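Local coordinates for protein DNA polymerase (Bacillus phage phi29, PDB 2PY5) that replicates viral DNA from a protein primer by strand displacement with high processivity and fidelity, and proofreads with a 3'-5' exonuclease activity, at residues Ala12-Thr17 / Val24-Tyr29; Gly144-His149 / Ala164-Asp169; Gly229-Asn234 / Cys455-Ile460; Met246-Asn251 / Trp483-Thr488. The protein carries 2 engineered substitutions. One frame throughout, in Å; residues are numbered along the deposited sequence. Where two conformers were deposited one is given.

Contact 1: Ala12-Thr17 / Val24-Tyr29. Engineered in segment 12-17: A12 (natural residue Asp). With nucleotides of chain A.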
# COMPACT_ATOMS: atom_id res chain seq x y z
N ALA F 12 -7.72 20.59 6.05
CA ALA F 12 -6.66 20.14 6.95
C ALA F 12 -6.86 20.74 8.33
O ALA F 12 -7.47 21.81 8.46
CB ALA F 12 -5.30 20.55 6.44
N PHE F 13 -6.36 20.04 9.34
CA PHE F 13 -6.25 20.58 10.70
C PHE F 13 -4.79 20.61 11.14
O PHE F 13 -3.99 19.75 10.76
CB PHE F 13 -6.94 19.67 11.70
CG PHE F 13 -8.45 19.55 11.56
CD1 PHE F 13 -9.06 18.38 11.93
CD2 PHE F 13 -9.24 20.60 11.11
CE1 PHE F 13 -10.42 18.23 11.88
CE2 PHE F 13 -10.60 20.47 11.04
CZ PHE F 13 -11.20 19.26 11.42
N GLU F 14 -4.45 21.60 11.97
CA GLU F 14 -3.25 21.54 12.80
C GLU F 14 -3.74 21.35 14.22
O GLU F 14 -4.74 21.95 14.63
CB GLU F 14 -2.38 22.79 12.67
CG GLU F 14 -1.99 23.16 11.25
CD GLU F 14 -1.10 22.13 10.55
OE1 GLU F 14 -0.48 21.27 11.21
OE2 GLU F 14 -1.00 22.22 9.30
N THR F 15 -3.02 20.52 14.98
CA THR F 15 -3.53 20.07 16.27
C THR F 15 -2.45 20.17 17.36
O THR F 15 -1.26 20.13 17.08
CB THR F 15 -4.04 18.62 16.17
OG1 THR F 15 -2.94 17.77 15.80
CG2 THR F 15 -5.14 18.50 15.11
N THR F 16 -2.89 20.32 18.61
CA THR F 16 -1.97 20.31 19.72
C THR F 16 -1.52 18.89 20.02
O THR F 16 -2.17 17.92 19.61
CB THR F 16 -2.58 20.96 20.95
OG1 THR F 16 -3.71 20.20 21.39
CG2 THR F 16 -3.02 22.38 20.64
N THR F 17 -0.40 18.77 20.74
CA THR F 17 0.31 17.49 20.83
C THR F 17 0.49 17.02 22.26
O THR F 17 1.38 16.24 22.55
CB THR F 17 1.65 17.59 20.08
OG1 THR F 17 2.54 18.46 20.78
CG2 THR F 17 1.42 18.10 18.65
N VAL F 24 -7.82 20.87 17.99
CA VAL F 24 -7.51 21.60 16.76
C VAL F 24 -7.15 23.05 17.12
O VAL F 24 -7.90 23.72 17.85
CB VAL F 24 -8.72 21.56 15.80
CG1 VAL F 24 -8.53 22.50 14.60
CG2 VAL F 24 -8.95 20.13 15.33
N TRP F 25 -6.00 23.53 16.64
CA TRP F 25 -5.66 24.95 16.77
C TRP F 25 -5.75 25.71 15.44
O TRP F 25 -5.74 26.93 15.43
CB TRP F 25 -4.29 25.18 17.44
CG TRP F 25 -3.08 24.68 16.69
CD1 TRP F 25 -2.43 23.50 16.90
CD2 TRP F 25 -2.35 25.36 15.67
NE1 TRP F 25 -1.33 23.41 16.09
CE2 TRP F 25 -1.26 24.53 15.31
CE3 TRP F 25 -2.48 26.61 15.03
CZ2 TRP F 25 -0.34 24.89 14.32
CZ3 TRP F 25 -1.56 26.96 14.05
CH2 TRP F 25 -0.50 26.11 13.71
N ALA F 26 -5.84 24.98 14.33
CA ALA F 26 -6.09 25.59 13.03
C ALA F 26 -6.83 24.64 12.11
O ALA F 26 -6.65 23.43 12.19
CB ALA F 26 -4.78 26.02 12.36
N TYR F 27 -7.70 25.20 11.27
CA TYR F 27 -8.31 24.47 10.17
C TYR F 27 -8.10 25.26 8.88
O TYR F 27 -7.92 26.48 8.91
CB TYR F 27 -9.81 24.25 10.39
CG TYR F 27 -10.66 25.51 10.21
CD1 TYR F 27 -11.05 25.96 8.94
CD2 TYR F 27 -11.07 26.26 11.32
CE1 TYR F 27 -11.84 27.11 8.79
CE2 TYR F 27 -11.86 27.39 11.16
CZ TYR F 27 -12.23 27.82 9.89
OH TYR F 27 -13.01 28.96 9.72
N GLY F 28 -8.18 24.55 7.76
CA GLY F 28 -8.22 25.18 6.46
C GLY F 28 -9.15 24.38 5.59
O GLY F 28 -9.20 23.14 5.69
N TYR F 29 -9.91 25.07 4.74
CA TYR F 29 -10.62 24.45 3.62
C TYR F 29 -10.41 25.23 2.34
O TYR F 29 -10.23 26.42 2.37
CB TYR F 29 -12.12 24.24 3.90
CG TYR F 29 -12.96 25.49 4.03
CD1 TYR F 29 -13.34 26.25 2.90
CD2 TYR F 29 -13.42 25.91 5.27
CE1 TYR F 29 -14.13 27.39 3.02
CE2 TYR F 29 -14.22 27.04 5.40
CZ TYR F 29 -14.57 27.77 4.25
OH TYR F 29 -15.35 28.91 4.36
P DT A 7 0.31 17.09 9.22
OP1 DT A 7 -0.18 18.31 8.55
OP2 DT A 7 1.70 16.64 9.01
O5' DT A 7 0.15 17.22 10.80
C5' DT A 7 -1.11 17.52 11.39
C4' DT A 7 -0.91 17.60 12.90
O4' DT A 7 -0.39 16.34 13.38
C3' DT A 7 0.10 18.63 13.39
O3' DT A 7 -0.48 19.94 13.54
C2' DT A 7 0.46 18.05 14.75
C1' DT A 7 0.44 16.55 14.50
N1 DT A 7 1.80 15.95 14.23
C2 DT A 7 2.56 15.59 15.31
O2 DT A 7 2.19 15.74 16.46
N3 DT A 7 3.77 15.04 15.01
C4 DT A 7 4.29 14.81 13.75
O4 DT A 7 5.41 14.31 13.60
C5 DT A 7 3.45 15.21 12.65
C7 DT A 7 3.92 15.01 11.24
C6 DT A 7 2.25 15.76 12.93
O HOH W 1 0.85 21.55 15.52
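A12 to T15 pair with V24 to G28 as the arms of a beta hairpin, antiparallel at 170°, in the sheet of the 3'-5' exonuclease domain. Backbone hydrogen bonds set the register: A12, an engineered residue, exchanges a reciprocal pair with G28, and E14 N donates to A26 O. Beyond them E14 O accepts twice, from W25 N at 2.9 Å and from A26 N at 3.2 Å, both reaching it from the same face of its plane. Two residues therefore oppose E14, a classic beta bulge.

Apolar packing differs on the two faces. F13, T15, V24 and Y27 share one; there the V24 methyl CG2 lies over the F13 ring, 4.0 Å from its centroid, while Y27 CB sits at the ring's edge, 3.8 Å from F13 CD2. Helix 63-76 also packs against F13, a place that suits a large aromatic. On the other face E14 CB rests on the indole of W25, 3.7 Å from the centroid of its six-membered ring. The flat indole thus flanks the base of E14, and the bend at chi2 (-65°) turns CD away from it.

Polar contacts gather round the DNA end, where E14 is essential for exonucleolysis and T15 steadies the frayed primer terminus. DT7 O3' of chain A donates to E14 OE1 at 2.7 Å and accepts from T15 N in a fairly straight bond (162°). One water completes the group: it accepts from W25 NE1 at 2.9 Å, donates to T15 O at 3.0 Å, and lies within hydrogen-bonding distance of the same O3'.

Contact 2: Gly144-His149 / Ala164-Asp169. With nucleotides of chain A.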
# COMPACT_ATOMS: atom_id res chain seq x y z
N GLY F 144 10.03 22.98 4.58
CA GLY F 144 9.95 22.83 6.03
C GLY F 144 8.58 22.39 6.53
O GLY F 144 7.66 22.13 5.74
N ASP F 145 8.47 22.32 7.85
CA ASP F 145 7.24 21.91 8.51
C ASP F 145 6.80 22.97 9.51
O ASP F 145 7.56 23.87 9.86
CB ASP F 145 7.46 20.60 9.29
CG ASP F 145 7.84 19.43 8.39
OD1 ASP F 145 7.40 19.39 7.21
OD2 ASP F 145 8.56 18.54 8.89
N ILE F 146 5.56 22.85 9.95
CA ILE F 146 5.09 23.61 11.09
C ILE F 146 5.82 23.11 12.35
O ILE F 146 6.16 21.92 12.46
CB ILE F 146 3.53 23.52 11.22
CG1 ILE F 146 2.88 24.61 10.36
CG2 ILE F 146 3.08 23.66 12.67
CD1 ILE F 146 1.41 24.83 10.63
N ASP F 147 6.12 24.01 13.28
CA ASP F 147 6.60 23.63 14.59
C ASP F 147 5.43 22.98 15.32
O ASP F 147 4.58 23.68 15.86
CB ASP F 147 7.10 24.87 15.35
CG ASP F 147 7.60 24.57 16.75
OD1 ASP F 147 7.50 23.41 17.21
OD2 ASP F 147 8.10 25.51 17.41
N TYR F 148 5.38 21.65 15.34
CA TYR F 148 4.20 20.92 15.84
C TYR F 148 3.95 21.15 17.33
O TYR F 148 2.80 21.23 17.76
CB TYR F 148 4.35 19.41 15.63
CG TYR F 148 4.64 18.99 14.21
CD1 TYR F 148 5.74 18.18 13.94
CD2 TYR F 148 3.85 19.42 13.15
CE1 TYR F 148 6.03 17.79 12.64
CE2 TYR F 148 4.14 19.02 11.83
CZ TYR F 148 5.24 18.21 11.60
OH TYR F 148 5.56 17.80 10.33
N HIS F 149 5.02 21.23 18.10
CA HIS F 149 4.91 21.16 19.56
C HIS F 149 4.94 22.52 20.25
O HIS F 149 4.96 22.57 21.47
CB HIS F 149 5.99 20.23 20.09
CG HIS F 149 6.00 18.90 19.42
ND1 HIS F 149 4.96 18.01 19.52
CD2 HIS F 149 6.90 18.33 18.58
CE1 HIS F 149 5.23 16.94 18.80
NE2 HIS F 149 6.40 17.10 18.22
N ALA F 164 0.45 30.28 5.86
CA ALA F 164 1.00 29.93 4.55
C ALA F 164 1.21 28.43 4.40
O ALA F 164 0.94 27.85 3.34
CB ALA F 164 2.30 30.69 4.31
N TYR F 165 1.71 27.78 5.46
CA TYR F 165 1.90 26.33 5.44
C TYR F 165 0.56 25.59 5.28
O TYR F 165 0.45 24.63 4.53
CB TYR F 165 2.57 25.83 6.72
CG TYR F 165 4.08 25.86 6.73
CD1 TYR F 165 4.82 25.21 5.73
CD2 TYR F 165 4.79 26.49 7.75
CE1 TYR F 165 6.21 25.22 5.74
CE2 TYR F 165 6.17 26.50 7.77
CZ TYR F 165 6.88 25.86 6.76
OH TYR F 165 8.26 25.88 6.78
N ILE F 166 -0.45 26.04 6.02
CA ILE F 166 -1.75 25.40 5.99
C ILE F 166 -2.39 25.58 4.61
O ILE F 166 -2.92 24.63 4.03
CB ILE F 166 -2.68 25.98 7.11
CG1 ILE F 166 -2.10 25.66 8.50
CG2 ILE F 166 -4.11 25.41 6.97
CD1 ILE F 166 -2.66 26.54 9.63
N LYS F 167 -2.31 26.79 4.08
CA LYS F 167 -2.83 27.08 2.75
C LYS F 167 -2.14 26.23 1.69
O LYS F 167 -2.78 25.72 0.76
CB LYS F 167 -2.65 28.56 2.42
CG LYS F 167 -3.43 29.01 1.21
CD LYS F 167 -3.22 30.45 0.93
CE LYS F 167 -3.92 30.87 -0.34
NZ LYS F 167 -3.74 32.32 -0.61
N ASN F 168 -0.83 26.07 1.82
CA ASN F 168 -0.05 25.26 0.87
C ASN F 168 -0.47 23.79 0.95
O ASN F 168 -0.67 23.13 -0.08
CB ASN F 168 1.45 25.40 1.15
CG ASN F 168 2.30 24.60 0.19
OD1 ASN F 168 3.21 23.89 0.62
ND2 ASN F 168 2.03 24.73 -1.11
N ASP F 169 -0.60 23.27 2.17
CA ASP F 169 -1.03 21.88 2.36
C ASP F 169 -2.37 21.59 1.70
O ASP F 169 -2.50 20.61 0.96
CB ASP F 169 -1.16 21.51 3.84
CG ASP F 169 0.17 21.24 4.49
OD1 ASP F 169 1.22 21.30 3.81
OD2 ASP F 169 0.16 20.97 5.72
P DT A 7 0.31 17.09 9.22
OP1 DT A 7 -0.18 18.31 8.55
OP2 DT A 7 1.70 16.64 9.01
O5' DT A 7 0.15 17.22 10.80
C5' DT A 7 -1.11 17.52 11.39
C4' DT A 7 -0.91 17.60 12.90
O4' DT A 7 -0.39 16.34 13.38
C3' DT A 7 0.10 18.63 13.39
O3' DT A 7 -0.48 19.94 13.54
C2' DT A 7 0.46 18.05 14.75
C1' DT A 7 0.44 16.55 14.50
N1 DT A 7 1.80 15.95 14.23
C2 DT A 7 2.56 15.59 15.31
O2 DT A 7 2.19 15.74 16.46
N3 DT A 7 3.77 15.04 15.01
C4 DT A 7 4.29 14.81 13.75
O4 DT A 7 5.41 14.31 13.60
C5 DT A 7 3.45 15.21 12.65
C7 DT A 7 3.92 15.01 11.24
C6 DT A 7 2.25 15.76 12.93
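Y165, on helix 160-182, lays its side chain against the backbone of G144 and D145 and the branch of I146, in the preceding loop. Its CB starts the contact 3.9 Å from I146 CG1. CG, anti to the carbonyl carbon (chi1 -87°), lies 4.0 Å from I146 CG1. The two chains pass alongside, running opposite ways, and CD2 comes to 3.7 Å from the same I146 CG1. CE2 has the carbonyl oxygen D145 O at 3.6 Å, and CE1, across the ring, has G144 O at 3.4 Å. One ring face is covered by the peptide itself, with D145 C and I146 N above it. At the tip, Y165 OH passes 3.5 Å from G144 C and donates a hydrogen bond to K143 O, fixing the ring's far end. A flat residue with a polar end suits this place, and a CB on G144 would clash with the hydroxyl.

I146 continues the packing inward: CD1 reaches I166 CG1 at 4.2 Å, and E14 and W25 also touch its side chain. Beyond it, I146 O lies over one face of the Y148 ring and the thymine of DT7 of chain A over the other, in keeping with its role in stabilising the frayed 3' terminus.

D145 and D169 are both magnesium ligands; the packing ties the loop carrying the first to the helix carrying the second, although here the carboxylates stay well apart. The spacing of Y165 and D169, one helical turn apart, matches the Yx3D Exo III motif of B-family proofreading exonucleases.

Contact 3: Gly229-Asn234 / Cys455-Ile460. With EDO (1,2-ethanediol), chain U; EDO (1,2-ethanediol), chain K.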
# COMPACT_ATOMS: atom_id res chain seq x y z
N GLY F 229 4.37 -10.43 -1.50
CA GLY F 229 5.70 -10.48 -2.07
C GLY F 229 6.68 -11.36 -1.32
O GLY F 229 6.54 -11.59 -0.12
N PHE F 230 7.69 -11.81 -2.04
CA PHE F 230 8.79 -12.61 -1.48
C PHE F 230 9.89 -11.67 -0.98
O PHE F 230 10.56 -10.98 -1.77
CB PHE F 230 9.35 -13.57 -2.53
CG PHE F 230 10.45 -14.44 -2.01
CD1 PHE F 230 10.17 -15.48 -1.15
CD2 PHE F 230 11.77 -14.20 -2.38
CE1 PHE F 230 11.20 -16.27 -0.64
CE2 PHE F 230 12.78 -14.99 -1.89
CZ PHE F 230 12.49 -16.03 -1.03
N THR F 231 10.09 -11.66 0.33
CA THR F 231 11.12 -10.83 0.95
C THR F 231 11.95 -11.73 1.85
O THR F 231 11.43 -12.32 2.79
CB THR F 231 10.50 -9.69 1.79
OG1 THR F 231 9.57 -8.95 0.98
CG2 THR F 231 11.55 -8.77 2.33
N TRP F 232 13.26 -11.80 1.60
CA TRP F 232 14.13 -12.79 2.22
C TRP F 232 15.57 -12.32 2.26
O TRP F 232 16.10 -11.86 1.25
CB TRP F 232 14.05 -14.10 1.44
CG TRP F 232 15.02 -15.17 1.86
CD1 TRP F 232 14.96 -15.94 2.98
CD2 TRP F 232 16.20 -15.57 1.16
NE1 TRP F 232 16.01 -16.81 3.01
CE2 TRP F 232 16.80 -16.60 1.91
CE3 TRP F 232 16.81 -15.15 -0.02
CZ2 TRP F 232 17.96 -17.23 1.50
CZ3 TRP F 232 17.98 -15.79 -0.42
CH2 TRP F 232 18.55 -16.80 0.35
N LEU F 233 16.19 -12.45 3.43
CA LEU F 233 17.62 -12.20 3.63
C LEU F 233 18.34 -13.52 3.87
O LEU F 233 17.99 -14.28 4.79
CB LEU F 233 17.83 -11.28 4.82
CG LEU F 233 19.27 -10.95 5.20
CD1 LEU F 233 20.05 -10.33 4.06
CD2 LEU F 233 19.31 -10.04 6.44
N ASN F 234 19.35 -13.77 3.04
CA ASN F 234 20.21 -14.92 3.16
C ASN F 234 20.95 -14.87 4.48
O ASN F 234 21.70 -13.93 4.71
CB ASN F 234 21.18 -14.93 1.98
CG ASN F 234 21.99 -16.19 1.87
OD1 ASN F 234 22.09 -16.99 2.82
ND2 ASN F 234 22.61 -16.38 0.70
N CYS F 455 16.33 -10.65 -1.30
CA CYS F 455 15.23 -10.40 -2.24
C CYS F 455 14.18 -9.56 -1.55
O CYS F 455 13.88 -9.78 -0.38
CB CYS F 455 14.56 -11.71 -2.63
SG CYS F 455 15.63 -12.92 -3.43
N ASP F 456 13.59 -8.64 -2.30
CA ASP F 456 12.37 -7.98 -1.84
C ASP F 456 11.41 -7.70 -2.97
O ASP F 456 11.52 -6.68 -3.65
CB ASP F 456 12.66 -6.68 -1.10
CG ASP F 456 11.38 -6.06 -0.52
OD1 ASP F 456 10.33 -6.76 -0.50
OD2 ASP F 456 11.41 -4.88 -0.08
N THR F 457 10.49 -8.65 -3.16
CA THR F 457 9.32 -8.52 -4.02
C THR F 457 9.66 -8.55 -5.48
O THR F 457 9.33 -9.52 -6.15
CB THR F 457 8.45 -7.30 -3.66
OG1 THR F 457 8.06 -7.40 -2.30
CG2 THR F 457 7.18 -7.26 -4.54
N ASP F 458 10.32 -7.49 -5.96
CA ASP F 458 10.69 -7.35 -7.38
C ASP F 458 12.18 -7.13 -7.54
O ASP F 458 12.63 -6.79 -8.61
CB ASP F 458 9.92 -6.17 -8.04
CG ASP F 458 10.10 -4.85 -7.33
OD1 ASP F 458 9.40 -3.87 -7.69
OD2 ASP F 458 10.92 -4.80 -6.38
N SER F 459 12.96 -7.35 -6.48
CA SER F 459 14.36 -6.98 -6.53
C SER F 459 15.22 -8.07 -5.96
O SER F 459 14.85 -8.74 -5.01
CB SER F 459 14.61 -5.69 -5.77
OG SER F 459 13.82 -4.63 -6.29
N ILE F 460 16.37 -8.27 -6.59
CA ILE F 460 17.39 -9.18 -6.06
C ILE F 460 18.72 -8.43 -5.91
O ILE F 460 19.11 -7.64 -6.76
CB ILE F 460 17.58 -10.46 -6.91
CG1 ILE F 460 18.05 -10.15 -8.34
CG2 ILE F 460 16.27 -11.26 -6.92
CD1 ILE F 460 18.29 -11.41 -9.17
C1 EDO U . 9.53 -3.81 -3.68
O1 EDO U . 8.35 -3.10 -3.27
C2 EDO U . 10.67 -2.85 -3.99
O2 EDO U . 11.95 -3.40 -3.65
C1 EDO K . 24.40 -19.37 -0.49
O1 EDO K . 24.57 -18.66 0.74
C2 EDO K . 25.70 -19.42 -1.29
O2 EDO K . 26.57 -20.46 -0.83
O HOH W 2 7.57 -11.40 -4.96
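The F230 ring meets C455 at its edge: SG lies in the ring plane, 86° off the normal and 5.1 Å from the centroid, a cysteine sulfur-aromatic contact, and F230 CD2 is 3.7 Å from C455 CB. The same sulfur stands at the edge of the W232 indole, 4.2 Å from W232 CE3, while one face of the indole carries N234 N over its centre. A small, polarisable cysteine fits between two such rings; I442 and Y315 also pack on F230. This is the antiparallel sheet of the polymerase palm, where strand 231-233 borders the YCDTD hairpin.

W232 and C455 form a hydrogen-bonded pair through two reciprocal backbone bonds. T457 N then donates to F230 O in a nearly straight bond (171°), although it stands above the plane of that carbonyl. Positive phi at T457 belongs to a tight gamma turn, closed by D458 N on D456 O (2.7 Å), which swings the chain round between D456 and D458, two ligands of the catalytic magnesium. G229, which has no side chain, leaves room for T457 OG1, 3.9 Å from its CA.

The side chains of T231 and D456 leave the same face of the sheet next to each other. D456 CG is anti to its backbone N (chi1 -175°), and K498 forms a salt bridge with OD2. The other oxygen, D456 OD1, is met from above the carboxylate plane by T231 OG1, which donates to it at 2.8 Å.

Contact 4: Met246-Asn251 / Trp483-Thr488. With EDO (1,2-ethanediol), chain B.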
# COMPACT_ATOMS: atom_id res chain seq x y z
N MET F 246 25.43 -5.56 -6.30
CA MET F 246 24.57 -4.93 -7.29
C MET F 246 23.13 -5.33 -7.06
O MET F 246 22.85 -6.35 -6.43
CB MET F 246 25.04 -5.31 -8.71
CG MET F 246 24.89 -6.79 -9.05
SD MET F 246 25.82 -7.33 -10.50
CE MET F 246 25.56 -5.98 -11.64
N VAL F 247 22.23 -4.49 -7.58
CA VAL F 247 20.79 -4.69 -7.42
C VAL F 247 20.13 -4.74 -8.78
O VAL F 247 20.38 -3.90 -9.61
CB VAL F 247 20.19 -3.53 -6.61
CG1 VAL F 247 18.68 -3.67 -6.47
CG2 VAL F 247 20.85 -3.47 -5.22
N PHE F 248 19.25 -5.73 -8.96
CA PHE F 248 18.40 -5.83 -10.13
C PHE F 248 16.95 -5.70 -9.68
O PHE F 248 16.59 -6.25 -8.64
CB PHE F 248 18.58 -7.18 -10.80
CG PHE F 248 19.95 -7.38 -11.38
CD1 PHE F 248 20.96 -7.97 -10.63
CD2 PHE F 248 20.23 -7.01 -12.69
CE1 PHE F 248 22.22 -8.16 -11.17
CE2 PHE F 248 21.48 -7.22 -13.24
CZ PHE F 248 22.48 -7.79 -12.45
N ASP F 249 16.14 -5.01 -10.49
CA ASP F 249 14.75 -4.76 -10.18
C ASP F 249 13.91 -5.05 -11.43
O ASP F 249 14.21 -4.52 -12.49
CB ASP F 249 14.60 -3.31 -9.74
CG ASP F 249 13.26 -3.00 -9.13
OD1 ASP F 249 12.39 -3.89 -9.04
OD2 ASP F 249 13.08 -1.83 -8.71
N VAL F 250 12.88 -5.88 -11.29
CA VAL F 250 12.01 -6.15 -12.45
C VAL F 250 11.33 -4.84 -12.87
O VAL F 250 10.88 -4.06 -12.03
CB VAL F 250 10.95 -7.21 -12.12
CG1 VAL F 250 10.04 -7.45 -13.35
CG2 VAL F 250 11.61 -8.50 -11.66
N ASN F 251 11.24 -4.62 -14.18
CA ASN F 251 10.48 -3.50 -14.73
C ASN F 251 8.99 -3.81 -14.64
O ASN F 251 8.48 -4.66 -15.38
CB ASN F 251 10.90 -3.23 -16.17
CG ASN F 251 12.36 -2.85 -16.30
OD1 ASN F 251 12.85 -1.98 -15.56
ND2 ASN F 251 13.06 -3.47 -17.24
N TRP F 483 14.61 -7.71 -16.00
CA TRP F 483 15.33 -7.20 -14.83
C TRP F 483 16.21 -6.04 -15.23
O TRP F 483 17.08 -6.19 -16.09
CB TRP F 483 16.22 -8.29 -14.24
CG TRP F 483 15.46 -9.41 -13.65
CD1 TRP F 483 15.03 -10.53 -14.29
CD2 TRP F 483 15.04 -9.52 -12.29
NE1 TRP F 483 14.35 -11.35 -13.41
CE2 TRP F 483 14.35 -10.75 -12.17
CE3 TRP F 483 15.18 -8.71 -11.16
CZ2 TRP F 483 13.80 -11.18 -10.96
CZ3 TRP F 483 14.62 -9.13 -9.97
CH2 TRP F 483 13.94 -10.36 -9.88
N ALA F 484 16.00 -4.88 -14.62
CA ALA F 484 16.90 -3.75 -14.82
C ALA F 484 18.04 -3.87 -13.84
O ALA F 484 17.83 -4.15 -12.67
CB ALA F 484 16.18 -2.44 -14.59
N HIS F 485 19.26 -3.63 -14.31
CA HIS F 485 20.38 -3.41 -13.40
C HIS F 485 20.19 -2.01 -12.84
O HIS F 485 20.39 -1.00 -13.54
CB HIS F 485 21.71 -3.57 -14.13
CG HIS F 485 22.91 -3.29 -13.28
ND1 HIS F 485 24.16 -3.03 -13.82
CD2 HIS F 485 23.05 -3.21 -11.93
CE1 HIS F 485 25.02 -2.82 -12.83
NE2 HIS F 485 24.37 -2.90 -11.68
N GLU F 486 19.78 -1.95 -11.59
CA GLU F 486 19.33 -0.71 -10.98
C GLU F 486 20.49 0.08 -10.39
O GLU F 486 20.51 1.32 -10.48
CB GLU F 486 18.32 -1.05 -9.89
CG GLU F 486 17.71 0.14 -9.20
CD GLU F 486 16.51 -0.28 -8.40
OE1 GLU F 486 16.68 -0.66 -7.22
OE2 GLU F 486 15.39 -0.29 -8.98
N SER F 487 21.42 -0.62 -9.74
CA SER F 487 22.51 0.05 -9.05
C SER F 487 23.62 -0.91 -8.73
O SER F 487 23.47 -2.14 -8.84
CB SER F 487 22.02 0.68 -7.74
OG SER F 487 21.54 -0.32 -6.88
N THR F 488 24.76 -0.32 -8.38
CA THR F 488 25.92 -1.06 -7.88
C THR F 488 26.43 -0.34 -6.65
O THR F 488 26.46 0.88 -6.63
CB THR F 488 27.03 -1.13 -8.95
OG1 THR F 488 26.48 -1.66 -10.16
CG2 THR F 488 28.22 -1.98 -8.48
C1 EDO B . 24.08 0.81 -12.45
O1 EDO B . 22.80 0.89 -13.10
C2 EDO B . 25.19 0.86 -13.50
O2 EDO B . 24.93 1.88 -14.48
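M246 to V250 and W483 to T488 run antiparallel at 144°, their axes approaching to 4.2 Å. D249 and A484 exchange two backbone bonds. V247 N donates to S487 O, but V247 O accepts from E486 N at 2.8 Å and only weakly from S487 N: E486 and S487 both face V247, a classic beta bulge.

Side chains of M246, F248, V250, W483 and H485 share one face. V250 CG2 stands almost on the normal of the W483 six-membered ring, 3.3 Å from its centroid, a close CH-pi contact; the indole also reaches helix 427-447, so a wide ring suits this site. M246 and H485 cross at about a right angle, with CE over the imidazole, 3.5 Å from its centroid. The imidazole is steadied by NE2 donating to T488 OG1 (2.9 Å), which lies in the ring plane.

D249 takes the other face, its CG anti to the backbone N (chi1 -169°). In the conformer given, OD2 lies 2.8 Å from E486 OE2, a doubtful detail because D249 has a second conformer. With D458 also near, acidic groups gather opposite the aromatic face: one face packs into the fold, the other brings carboxylates together, consistent with a catalytic magnesium site to which D249 and V250 contribute.

How the contacts relate
Contacts 1 and 2 contribute to the exonuclease site, contacts 3 and 4 to the polymerase site, and about 40 Å separates the centres of contacts 1 and 3. Contact 1 is the most buried, sheet pairing with a DNA end at its margin; contact 2, partly buried, joins loop to helix by packing alone. They touch where A26 packs on I166. Contacts 3 and 4, partly buried too, share one palm sheet, where strands 459-463 and 241-250 adjoin: I460 N and F248 O, like V250 N and D458 O, probably bond. Both sites bring acidic residues together, but one gathers them from hairpin, loop and helix, the other from adjoining strands and the turn between two of them.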